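Local coordinates for hypothetical protein AF1432 (Archaeoglobus fulgidus, PDB 1YNB) that probably hydrolyses 2'-deoxyribonucleoside 5'-monophosphates to the deoxyribonucleoside and phosphate, as a metal-dependent, homodimeric 5'-deoxynucleotidase of the HD-domain family, at residues L22-S26 with G27-L31; A47-A50 with F51-L55; Y141-R144 with F145-N148; V149-T153 with D154-E158. All coordinates share one frame; numbering follows the deposited sequence.

Interaction 1. Residues L22-S26 with G27-L31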
loop_
_atom_site.group_PDB
_atom_site.type_symbol
_atom_site.label_atom_id
_atom_site.label_comp_id
_atom_site.label_asym_id
_atom_site.label_seq_id
_atom_site.Cartn_x
_atom_site.Cartn_y
_atom_site.Cartn_z
ATOM N N LEU A 22 3.231 -13.648 -0.539
ATOM C CA LEU A 22 2.227 -14.540 -1.101
ATOM C C LEU A 22 1.749 -15.554 -0.053
ATOM O O LEU A 22 1.163 -16.560 -0.399
ATOM C CB LEU A 22 2.847 -15.311 -2.267
ATOM C CG LEU A 22 3.517 -14.442 -3.336
ATOM C CD1 LEU A 22 4.373 -15.293 -4.299
ATOM C CD2 LEU A 22 2.424 -13.669 -4.047
ATOM N N THR A 23 2.064 -15.325 1.220
ATOM C CA THR A 23 1.637 -16.227 2.284
ATOM C C THR A 23 0.623 -15.454 3.151
ATOM O O THR A 23 0.967 -14.495 3.842
ATOM C CB THR A 23 2.847 -16.637 3.184
ATOM O OG1 THR A 23 3.835 -17.307 2.392
ATOM C CG2 THR A 23 2.391 -17.552 4.286
ATOM N N PRO A 24 -0.657 -15.851 3.121
ATOM C CA PRO A 24 -1.592 -15.096 3.957
ATOM C C PRO A 24 -1.389 -15.294 5.453
ATOM O O PRO A 24 -0.899 -16.350 5.882
ATOM C CB PRO A 24 -2.978 -15.626 3.516
ATOM C CG PRO A 24 -2.693 -16.994 3.117
ATOM C CD PRO A 24 -1.335 -16.940 2.383
ATOM N N ARG A 25 -1.753 -14.274 6.232
ATOM C CA ARG A 25 -1.781 -14.377 7.688
ATOM C C ARG A 25 -3.108 -15.180 7.815
ATOM O O ARG A 25 -4.195 -14.634 7.688
ATOM C CB ARG A 25 -1.862 -12.985 8.282
ATOM C CG ARG A 25 -0.404 -12.360 8.273
ATOM C CD ARG A 25 0.312 -12.796 9.600
ATOM N NE ARG A 25 -0.228 -12.029 10.708
ATOM C CZ ARG A 25 0.134 -12.239 11.982
ATOM N NH1 ARG A 25 1.021 -13.198 12.236
ATOM N NH2 ARG A 25 -0.375 -11.527 12.968
ATOM N N SER A 26 -2.958 -16.482 8.075
ATOM C CA SER A 26 -4.081 -17.433 8.053
ATOM C C SER A 26 -5.229 -17.351 9.009
ATOM O O SER A 26 -6.338 -17.823 8.652
ATOM C CB SER A 26 -3.534 -18.872 8.103
ATOM O OG SER A 26 -2.884 -19.084 9.354
ATOM N N GLY A 27 -4.980 -16.826 10.202
ATOM C CA GLY A 27 -5.999 -16.700 11.237
ATOM C C GLY A 27 -7.193 -15.896 10.788
ATOM O O GLY A 27 -8.332 -16.129 11.241
ATOM N N TRP A 28 -6.958 -14.938 9.886
ATOM C CA TRP A 28 -8.057 -14.124 9.384
ATOM C C TRP A 28 -9.013 -14.791 8.404
ATOM O O TRP A 28 -10.155 -14.350 8.284
ATOM C CB TRP A 28 -7.551 -12.903 8.660
ATOM C CG TRP A 28 -6.535 -12.085 9.452
ATOM C CD1 TRP A 28 -5.230 -11.881 9.108
ATOM C CD2 TRP A 28 -6.756 -11.389 10.683
ATOM N NE1 TRP A 28 -4.608 -11.086 10.062
ATOM C CE2 TRP A 28 -5.527 -10.772 11.042
ATOM C CE3 TRP A 28 -7.866 -11.226 11.534
ATOM C CZ2 TRP A 28 -5.390 -10.017 12.199
ATOM C CZ3 TRP A 28 -7.730 -10.477 12.695
ATOM C CH2 TRP A 28 -6.492 -9.874 13.020
ATOM N N LEU A 29 -8.537 -15.789 7.677
ATOM C CA LEU A 29 -9.345 -16.439 6.665
ATOM C C LEU A 29 -10.644 -17.027 7.194
ATOM O O LEU A 29 -11.657 -16.943 6.510
ATOM C CB LEU A 29 -8.552 -17.543 5.979
ATOM C CG LEU A 29 -7.271 -17.041 5.277
ATOM C CD1 LEU A 29 -6.393 -18.241 4.955
ATOM C CD2 LEU A 29 -7.635 -16.251 4.040
ATOM N N LYS A 30 -10.604 -17.631 8.384
ATOM C CA LYS A 30 -11.826 -18.224 8.924
ATOM C C LYS A 30 -12.854 -17.179 9.321
ATOM O O LYS A 30 -14.054 -17.511 9.492
ATOM C CB LYS A 30 -11.510 -19.161 10.095
ATOM C CG LYS A 30 -10.970 -18.493 11.306
ATOM C CD LYS A 30 -10.560 -19.563 12.324
ATOM C CE LYS A 30 -9.932 -18.941 13.565
ATOM N NZ LYS A 30 -8.715 -18.087 13.243
ATOM N N LEU A 31 -12.432 -15.921 9.460
ATOM C CA LEU A 31 -13.368 -14.853 9.779
ATOM C C LEU A 31 -14.040 -14.344 8.515
ATOM O O LEU A 31 -14.859 -13.423 8.588
ATOM C CB LEU A 31 -12.673 -13.679 10.448
ATOM C CG LEU A 31 -12.468 -13.729 11.952
ATOM C CD1 LEU A 31 -11.672 -14.956 12.288
ATOM C CD2 LEU A 31 -11.754 -12.450 12.434
HETATM O O HOH W 1 -8.295 -19.212 9.437
#

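Interaction 2. Residues A47-A50 with F51-L55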
loop_
_atom_site.group_PDB
_atom_site.type_symbol
_atom_site.label_atom_id
_atom_site.label_comp_id
_atom_site.label_asym_id
_atom_site.label_seq_id
_atom_site.Cartn_x
_atom_site.Cartn_y
_atom_site.Cartn_z
ATOM N N ALA A 47 7.991 -4.763 12.482
ATOM C CA ALA A 47 9.366 -4.239 12.548
ATOM C C ALA A 47 9.360 -2.783 12.937
ATOM O O ALA A 47 10.118 -2.371 13.822
ATOM C CB ALA A 47 10.113 -4.485 11.221
ATOM N N ILE A 48 8.493 -1.973 12.321
ATOM C CA ILE A 48 8.395 -0.584 12.686
ATOM C C ILE A 48 7.943 -0.463 14.154
ATOM O O ILE A 48 8.481 0.344 14.938
ATOM C CB ILE A 48 7.452 0.142 11.691
ATOM C CG1 ILE A 48 8.138 0.169 10.313
ATOM C CG2 ILE A 48 7.113 1.581 12.152
ATOM C CD1 ILE A 48 7.250 0.693 9.203
ATOM N N ILE A 49 6.966 -1.267 14.567
ATOM C CA ILE A 49 6.565 -1.194 15.970
ATOM C C ILE A 49 7.726 -1.557 16.929
ATOM O O ILE A 49 7.859 -0.932 17.982
ATOM C CB ILE A 49 5.394 -2.153 16.242
ATOM C CG1 ILE A 49 4.146 -1.577 15.511
ATOM C CG2 ILE A 49 5.094 -2.242 17.746
ATOM C CD1 ILE A 49 2.894 -2.576 15.549
ATOM N N ALA A 50 8.521 -2.565 16.565
ATOM C CA ALA A 50 9.624 -3.012 17.429
ATOM C C ALA A 50 10.630 -1.865 17.599
ATOM O O ALA A 50 11.161 -1.656 18.696
ATOM C CB ALA A 50 10.289 -4.239 16.852
ATOM N N PHE A 51 10.861 -1.128 16.517
ATOM C CA PHE A 51 11.736 0.052 16.512
ATOM C C PHE A 51 11.154 1.042 17.533
ATOM O O PHE A 51 11.848 1.530 18.432
ATOM C CB PHE A 51 11.728 0.667 15.125
ATOM C CG PHE A 51 12.559 1.903 14.994
ATOM C CD1 PHE A 51 13.948 1.806 14.861
ATOM C CD2 PHE A 51 11.960 3.153 14.979
ATOM C CE1 PHE A 51 14.734 2.959 14.706
ATOM C CE2 PHE A 51 12.726 4.313 14.827
ATOM C CZ PHE A 51 14.136 4.189 14.688
ATOM N N ILE A 52 9.850 1.320 17.415
ATOM C CA ILE A 52 9.197 2.229 18.346
ATOM C C ILE A 52 9.292 1.763 19.806
ATOM O O ILE A 52 9.557 2.580 20.708
ATOM C CB ILE A 52 7.708 2.407 17.983
ATOM C CG1 ILE A 52 7.583 3.219 16.688
ATOM C CG2 ILE A 52 6.973 3.170 19.098
ATOM C CD1 ILE A 52 6.152 3.188 16.084
ATOM N N LEU A 53 9.045 0.481 20.048
ATOM C CA LEU A 53 9.102 -0.052 21.419
ATOM C C LEU A 53 10.483 0.152 22.039
ATOM O O LEU A 53 10.594 0.514 23.211
ATOM C CB LEU A 53 8.768 -1.544 21.458
ATOM C CG LEU A 53 7.294 -1.897 21.164
ATOM C CD1 LEU A 53 7.091 -3.384 21.216
ATOM C CD2 LEU A 53 6.395 -1.200 22.151
ATOM N N ALA A 54 11.524 -0.091 21.253
ATOM C CA ALA A 54 12.888 0.071 21.760
ATOM C C ALA A 54 13.143 1.527 22.082
ATOM O O ALA A 54 13.602 1.844 23.169
ATOM C CB ALA A 54 13.897 -0.439 20.725
ATOM N N LEU A 55 12.842 2.434 21.163
ATOM C CA LEU A 55 13.091 3.832 21.438
ATOM C C LEU A 55 12.341 4.340 22.666
ATOM O O LEU A 55 12.928 5.014 23.543
ATOM C CB LEU A 55 12.730 4.686 20.229
ATOM C CG LEU A 55 13.676 4.620 19.025
ATOM C CD1 LEU A 55 13.258 5.688 18.017
ATOM C CD2 LEU A 55 15.132 4.863 19.468
#

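Interaction 3. Residues Y141-R144 with F145-N148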
loop_
_atom_site.group_PDB
_atom_site.type_symbol
_atom_site.label_atom_id
_atom_site.label_comp_id
_atom_site.label_asym_id
_atom_site.label_seq_id
_atom_site.Cartn_x
_atom_site.Cartn_y
_atom_site.Cartn_z
ATOM N N TYR A 141 -15.965 -9.628 14.973
ATOM C CA TYR A 141 -15.224 -10.612 15.748
ATOM C C TYR A 141 -13.702 -10.413 15.671
ATOM O O TYR A 141 -12.978 -10.868 16.548
ATOM C CB TYR A 141 -15.575 -12.015 15.279
ATOM C CG TYR A 141 -15.076 -13.094 16.220
ATOM C CD1 TYR A 141 -15.784 -13.408 17.381
ATOM C CD2 TYR A 141 -13.911 -13.812 15.939
ATOM C CE1 TYR A 141 -15.347 -14.420 18.244
ATOM C CE2 TYR A 141 -13.465 -14.819 16.785
ATOM C CZ TYR A 141 -14.194 -15.117 17.935
ATOM O OH TYR A 141 -13.779 -16.120 18.777
ATOM N N ALA A 142 -13.235 -9.737 14.629
ATOM C CA ALA A 142 -11.778 -9.497 14.500
ATOM C C ALA A 142 -11.212 -8.873 15.773
ATOM O O ALA A 142 -10.036 -9.047 16.066
ATOM C CB ALA A 142 -11.500 -8.581 13.324
ATOM N N ILE A 143 -12.029 -8.137 16.520
ATOM C CA ILE A 143 -11.565 -7.471 17.735
ATOM C C ILE A 143 -11.039 -8.445 18.784
ATOM O O ILE A 143 -10.292 -8.029 19.670
ATOM C CB ILE A 143 -12.675 -6.552 18.381
ATOM C CG1 ILE A 143 -12.032 -5.555 19.355
ATOM C CG2 ILE A 143 -13.737 -7.381 19.132
ATOM C CD1 ILE A 143 -11.216 -4.478 18.643
ATOM N N ARG A 144 -11.403 -9.721 18.687
ATOM C CA ARG A 144 -10.938 -10.679 19.677
ATOM C C ARG A 144 -9.429 -10.865 19.587
ATOM O O ARG A 144 -8.791 -11.217 20.589
ATOM C CB ARG A 144 -11.599 -12.052 19.495
ATOM C CG ARG A 144 -13.092 -12.110 19.786
ATOM C CD ARG A 144 -13.430 -11.508 21.141
ATOM N NE ARG A 144 -14.776 -11.865 21.592
ATOM C CZ ARG A 144 -15.896 -11.671 20.897
ATOM N NH1 ARG A 144 -15.859 -11.109 19.689
ATOM N NH2 ARG A 144 -17.064 -12.061 21.411
ATOM N N PHE A 145 -8.866 -10.689 18.393
ATOM C CA PHE A 145 -7.413 -10.836 18.236
ATOM C C PHE A 145 -6.671 -9.690 18.938
ATOM O O PHE A 145 -5.446 -9.736 19.077
ATOM C CB PHE A 145 -7.015 -10.872 16.742
ATOM C CG PHE A 145 -7.404 -12.146 16.010
ATOM C CD1 PHE A 145 -6.478 -13.185 15.833
ATOM C CD2 PHE A 145 -8.668 -12.277 15.434
ATOM C CE1 PHE A 145 -6.800 -14.329 15.084
ATOM C CE2 PHE A 145 -9.002 -13.416 14.685
ATOM C CZ PHE A 145 -8.067 -14.442 14.507
ATOM N N ALA A 146 -7.383 -8.648 19.345
ATOM C CA ALA A 146 -6.761 -7.537 20.032
ATOM C C ALA A 146 -7.084 -7.551 21.518
ATOM O O ALA A 146 -6.656 -6.661 22.231
ATOM C CB ALA A 146 -7.222 -6.220 19.450
ATOM N N GLU A 147 -7.876 -8.523 21.964
ATOM C CA GLU A 147 -8.275 -8.616 23.363
ATOM C C GLU A 147 -7.433 -9.608 24.157
ATOM O O GLU A 147 -6.938 -10.600 23.617
ATOM C CB GLU A 147 -9.780 -8.998 23.463
ATOM C CG GLU A 147 -10.694 -7.872 22.931
ATOM C CD GLU A 147 -12.199 -8.185 22.900
ATOM O OE1 GLU A 147 -12.556 -9.375 22.887
ATOM O OE2 GLU A 147 -13.007 -7.219 22.854
ATOM N N ASN A 148 -7.298 -9.329 25.450
ATOM C CA ASN A 148 -6.534 -10.181 26.369
ATOM C C ASN A 148 -5.127 -10.451 25.832
ATOM O O ASN A 148 -4.653 -11.608 25.806
ATOM C CB ASN A 148 -7.259 -11.517 26.567
ATOM C CG ASN A 148 -8.757 -11.344 26.778
ATOM O OD1 ASN A 148 -9.199 -10.561 27.633
ATOM N ND2 ASN A 148 -9.552 -12.082 25.995
#

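Interaction 4. Residues V149-T153 with D154-E158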
loop_
_atom_site.group_PDB
_atom_site.type_symbol
_atom_site.label_atom_id
_atom_site.label_comp_id
_atom_site.label_asym_id
_atom_site.label_seq_id
_atom_site.Cartn_x
_atom_site.Cartn_y
_atom_site.Cartn_z
ATOM N N VAL A 149 -4.462 -9.389 25.396
ATOM C CA VAL A 149 -3.128 -9.543 24.849
ATOM C C VAL A 149 -2.145 -9.403 25.981
ATOM O O VAL A 149 -2.207 -8.441 26.741
ATOM C CB VAL A 149 -2.832 -8.478 23.780
ATOM C CG1 VAL A 149 -1.363 -8.553 23.348
ATOM C CG2 VAL A 149 -3.726 -8.714 22.592
ATOM N N GLU A 150 -1.247 -10.379 26.083
ATOM C CA GLU A 150 -0.233 -10.391 27.126
ATOM C C GLU A 150 1.062 -9.798 26.582
ATOM O O GLU A 150 1.779 -10.458 25.846
ATOM C CB GLU A 150 0.028 -11.830 27.575
ATOM C CG GLU A 150 -1.208 -12.649 27.939
ATOM C CD GLU A 150 -1.956 -12.112 29.157
ATOM O OE1 GLU A 150 -2.593 -12.924 29.867
ATOM O OE2 GLU A 150 -1.921 -10.883 29.399
ATOM N N LEU A 151 1.343 -8.553 26.935
ATOM C CA LEU A 151 2.555 -7.887 26.489
ATOM C C LEU A 151 3.496 -7.894 27.677
ATOM O O LEU A 151 3.036 -7.965 28.815
ATOM C CB LEU A 151 2.238 -6.455 26.072
ATOM C CG LEU A 151 1.284 -6.398 24.859
ATOM C CD1 LEU A 151 0.721 -4.996 24.705
ATOM C CD2 LEU A 151 2.015 -6.852 23.597
ATOM N N LYS A 152 4.802 -7.806 27.417
ATOM C CA LYS A 152 5.795 -7.827 28.486
ATOM C C LYS A 152 6.353 -6.459 28.832
ATOM O O LYS A 152 6.593 -6.183 30.016
ATOM C CB LYS A 152 6.969 -8.734 28.109
ATOM C CG LYS A 152 6.641 -10.177 27.737
ATOM C CD LYS A 152 7.926 -10.852 27.239
ATOM C CE LYS A 152 7.674 -12.065 26.334
ATOM N NZ LYS A 152 8.871 -12.406 25.473
ATOM N N THR A 153 6.563 -5.598 27.838
ATOM C CA THR A 153 7.145 -4.283 28.113
ATOM C C THR A 153 6.162 -3.183 28.465
ATOM O O THR A 153 5.013 -3.198 28.030
ATOM C CB THR A 153 8.028 -3.781 26.945
ATOM O OG1 THR A 153 7.205 -3.363 25.836
ATOM C CG2 THR A 153 8.957 -4.887 26.489
ATOM N N ASP A 154 6.611 -2.226 29.276
ATOM C CA ASP A 154 5.748 -1.132 29.673
ATOM C C ASP A 154 5.396 -0.271 28.467
ATOM O O ASP A 154 4.328 0.336 28.425
ATOM C CB ASP A 154 6.424 -0.240 30.715
ATOM C CG ASP A 154 6.486 -0.889 32.106
ATOM O OD1 ASP A 154 5.817 -1.926 32.356
ATOM O OD2 ASP A 154 7.220 -0.326 32.948
ATOM N N ALA A 155 6.319 -0.173 27.512
ATOM C CA ALA A 155 6.076 0.639 26.327
ATOM C C ALA A 155 4.939 0.019 25.497
ATOM O O ALA A 155 4.072 0.727 24.996
ATOM C CB ALA A 155 7.344 0.723 25.477
ATOM N N ALA A 156 4.976 -1.299 25.352
ATOM C CA ALA A 156 3.965 -2.010 24.576
ATOM C C ALA A 156 2.621 -1.887 25.325
ATOM O O ALA A 156 1.583 -1.637 24.719
ATOM C CB ALA A 156 4.364 -3.480 24.404
ATOM N N LYS A 157 2.643 -2.040 26.648
ATOM C CA LYS A 157 1.404 -1.936 27.420
ATOM C C LYS A 157 0.758 -0.560 27.286
ATOM O O LYS A 157 -0.463 -0.442 27.182
ATOM C CB LYS A 157 1.668 -2.263 28.901
ATOM C CG LYS A 157 1.853 -3.756 29.166
ATOM C CD LYS A 157 2.294 -4.002 30.621
ATOM C CE LYS A 157 2.568 -5.487 30.878
ATOM N NZ LYS A 157 3.176 -5.696 32.245
ATOM N N GLU A 158 1.564 0.490 27.259
ATOM C CA GLU A 158 1.028 1.839 27.148
ATOM C C GLU A 158 0.394 2.054 25.757
ATOM O O GLU A 158 -0.726 2.583 25.633
ATOM C CB GLU A 158 2.164 2.850 27.408
ATOM C CG GLU A 158 1.769 4.339 27.380
ATOM C CD GLU A 158 2.833 5.291 28.009
ATOM O OE1 GLU A 158 4.058 4.994 27.982
ATOM O OE2 GLU A 158 2.434 6.367 28.522
HETATM O O HOH W 2 5.720 -4.819 32.258
#

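Interaction 1. Residues L22-S26 with G27-L31
Trp28 turns its CG anti to its own carbonyl carbon (chi1 -51°), which swings the pyrrole side of the indole back toward Arg25. Its CD1 comes 3.3 Å from Arg25 O and 3.6 Å from Arg25 CB. Beyond CB the arginine chain bends at both chi2 and chi3 and carries its charged end away to a salt bridge between NE and Glu37 OE1. The same carboxylate oxygen accepts from Trp28 NE1, so Glu37 ties the two side chains together from outside the turn. A phenylalanine in place of Trp28 has no indole N-H and would probably leave Glu37 OE1 without its second donor and thin the packing on Arg25 CB. On the solvent side, Leu29 N donates to Ser26 O over 3.2 Å, with an N-H...O angle of 144°. Water 1 donates to Ser26 O as well and accepts from Lys30 N at 3.0 Å, bridging one residue further along. Leu29 CD1 packs loosely on Pro24 CG, 4.3 Å away. Lys30 folds back to put NZ 2.8 Å from Gly27 O, in the carbonyl plane and on a lone pair. Ser26 OG is held by Asp83 O and His85 ND1. Such i to i+3 bonding closes a turn with helical backbone angles, here set in the long loop between helices 8-18 and 39-56 in an HD-domain protein, with Arg25 touching His42 of the probable HD motif.

Interaction 2. Residues A47-A50 with F51-L55
Ile49 and Leu53 run side by side on helix 39-56, one alpha-helical turn apart, in a fully buried part of the all-helical HD domain. Along Leu53, CB lies 3.6 Å from Ile49 O, on the carbonyl that also receives the backbone N-H of the same leucine. CG, set anti to the leucine's own carbonyl carbon (chi1 -70°), comes to 3.4 Å from Ile49 O and to 4.1 Å from the methyl Ile49 CG2. CD1 continues along that methyl, while CD2 turns to helix 154-166, where it meets Ala155 and Ala156. Four successive i to i+4 backbone bonds hold this spacing, the shortest being Leu53 N to Ile49 O at 2.8 Å. One residue back, on an adjoining side of the helix, Ile48 CG2 and Ile52 CD1 make a looser apolar pair.

Phe51 leaves by another side: its CG is anti to the backbone N, and Leu55 CG sits over one face of the ring, offset toward the rim. The ring also meets Phe73 of the second subunit edge-to-face, and Ile48 and Ile49 pack on Val17 and Ile14 of that subunit, so this turn serves both the core and the dimer interface. At the root of that side chain, Phe51 CB rests 3.3 Å from Ile48 O.

Interaction 3. Residues Y141-R144 with F145-N148
Three backbone bonds of i to i+3 type link the halves of this turn: Phe145 N to Ala142 O (3.1 Å), Ala146 N to Ile143 O (3.0 Å) and Glu147 N to Arg144 O (3.2 Å).

Charged groups meet on the outer side. Arg144 and Glu147 lie alongside one another and point the same way, with guanidinium and carboxylate planes 64° apart. Their salt bridge is long, Arg144 NE to Glu147 OE1 at 3.6 Å, and the position of that oxygen is less certain. The glutamate chain, extended beyond CG (chi2 176°), passes Ile143 O, with CG 3.3 Å from it. Replacing Glu147 by an alanine removes the carboxylate and would probably leave Arg144 without this long, less certain acidic partner and Ile143 O without the cover of CG.

The backbone bonding is that of a 3-10 helix, and the segment forms a short one within the connection between helices 117-135 and 154-166; the chain leaves it after Ala146, whose carbonyl oxygen is bonded to Tyr160 OH.

The remaining contacts are van der Waals ones. Ile143 CD1 and Ala146 CB make an apolar pair. Ile143 CG2 also lies 3.8 Å from the carboxylate oxygen Glu147 OE2, the two side chains crossing at a slant. Arg144 CG lies over one face of the Tyr141 ring. Phe145 presents its ring edge, in plane, to Ala142 O, with CD2 3.6 Å away, and the ring meets Trp28 with planes at about 45°.

Interaction 4. Residues V149-T153 with D154-E158
Thr153 OG1 meets Ala156 at the start of helix 154-166, where Thr153 is the N-cap. With chi1 of 74° its OG1 is placed between the backbone N and the carbonyl carbon, and it accepts from Ala156 N at 3.1 Å with an N-H...O angle of 153°. The same oxygen sits 3.2 Å from Ala156 CB. Thr153 O in turn receives Lys157 N at 3.0 Å, the first bond of the regular helical series.

Leu151 comes at the helix from the side, pointing toward it: CB meets both Ala156 CB, 4.0 Å away, and Lys157 CG, while CD1 lies against Ala156 O. Lys157 runs back along the incoming chain, fully extended beyond CG, so that CG passes Thr153 O and CE comes 3.3 Å from Leu151 O. Its NZ gives a hydrogen bond to water 2 at 2.7 Å; that water donates to Lys152 O and to Asp154 OD1, 2.9 Å away, joining the lysine to the acidic group of the first turn.

The cap is held from helix 117-135, where Asp122 accepts from both Lys152 N and Thr153 N and Val118 packs on Thr153, while Ala155 reaches Lys56 of helix 39-56.

In the fold
Along the chain the contacts follow in order, interactions 3 and 4 adjoining in sequence. Two groups touch in space. Interaction 1, in the loop before helix 39-56, meets interaction 3, in the connection after helix 117-135: Trp28 CZ3 lies 3.4 Å from Phe145 CD2, and Leu31 packs on Ala142. Interaction 2, on helix 39-56, meets the start of helix 154-166 in interaction 4 through Leu53 CD2, 3.5 Å from Ala156 N. Interactions 1 and 2 lie on opposite sides of the chain's centre, their centres about 24 Å apart. Helix 117-135 touches all four, and interaction 2 extends the core into the dimer interface.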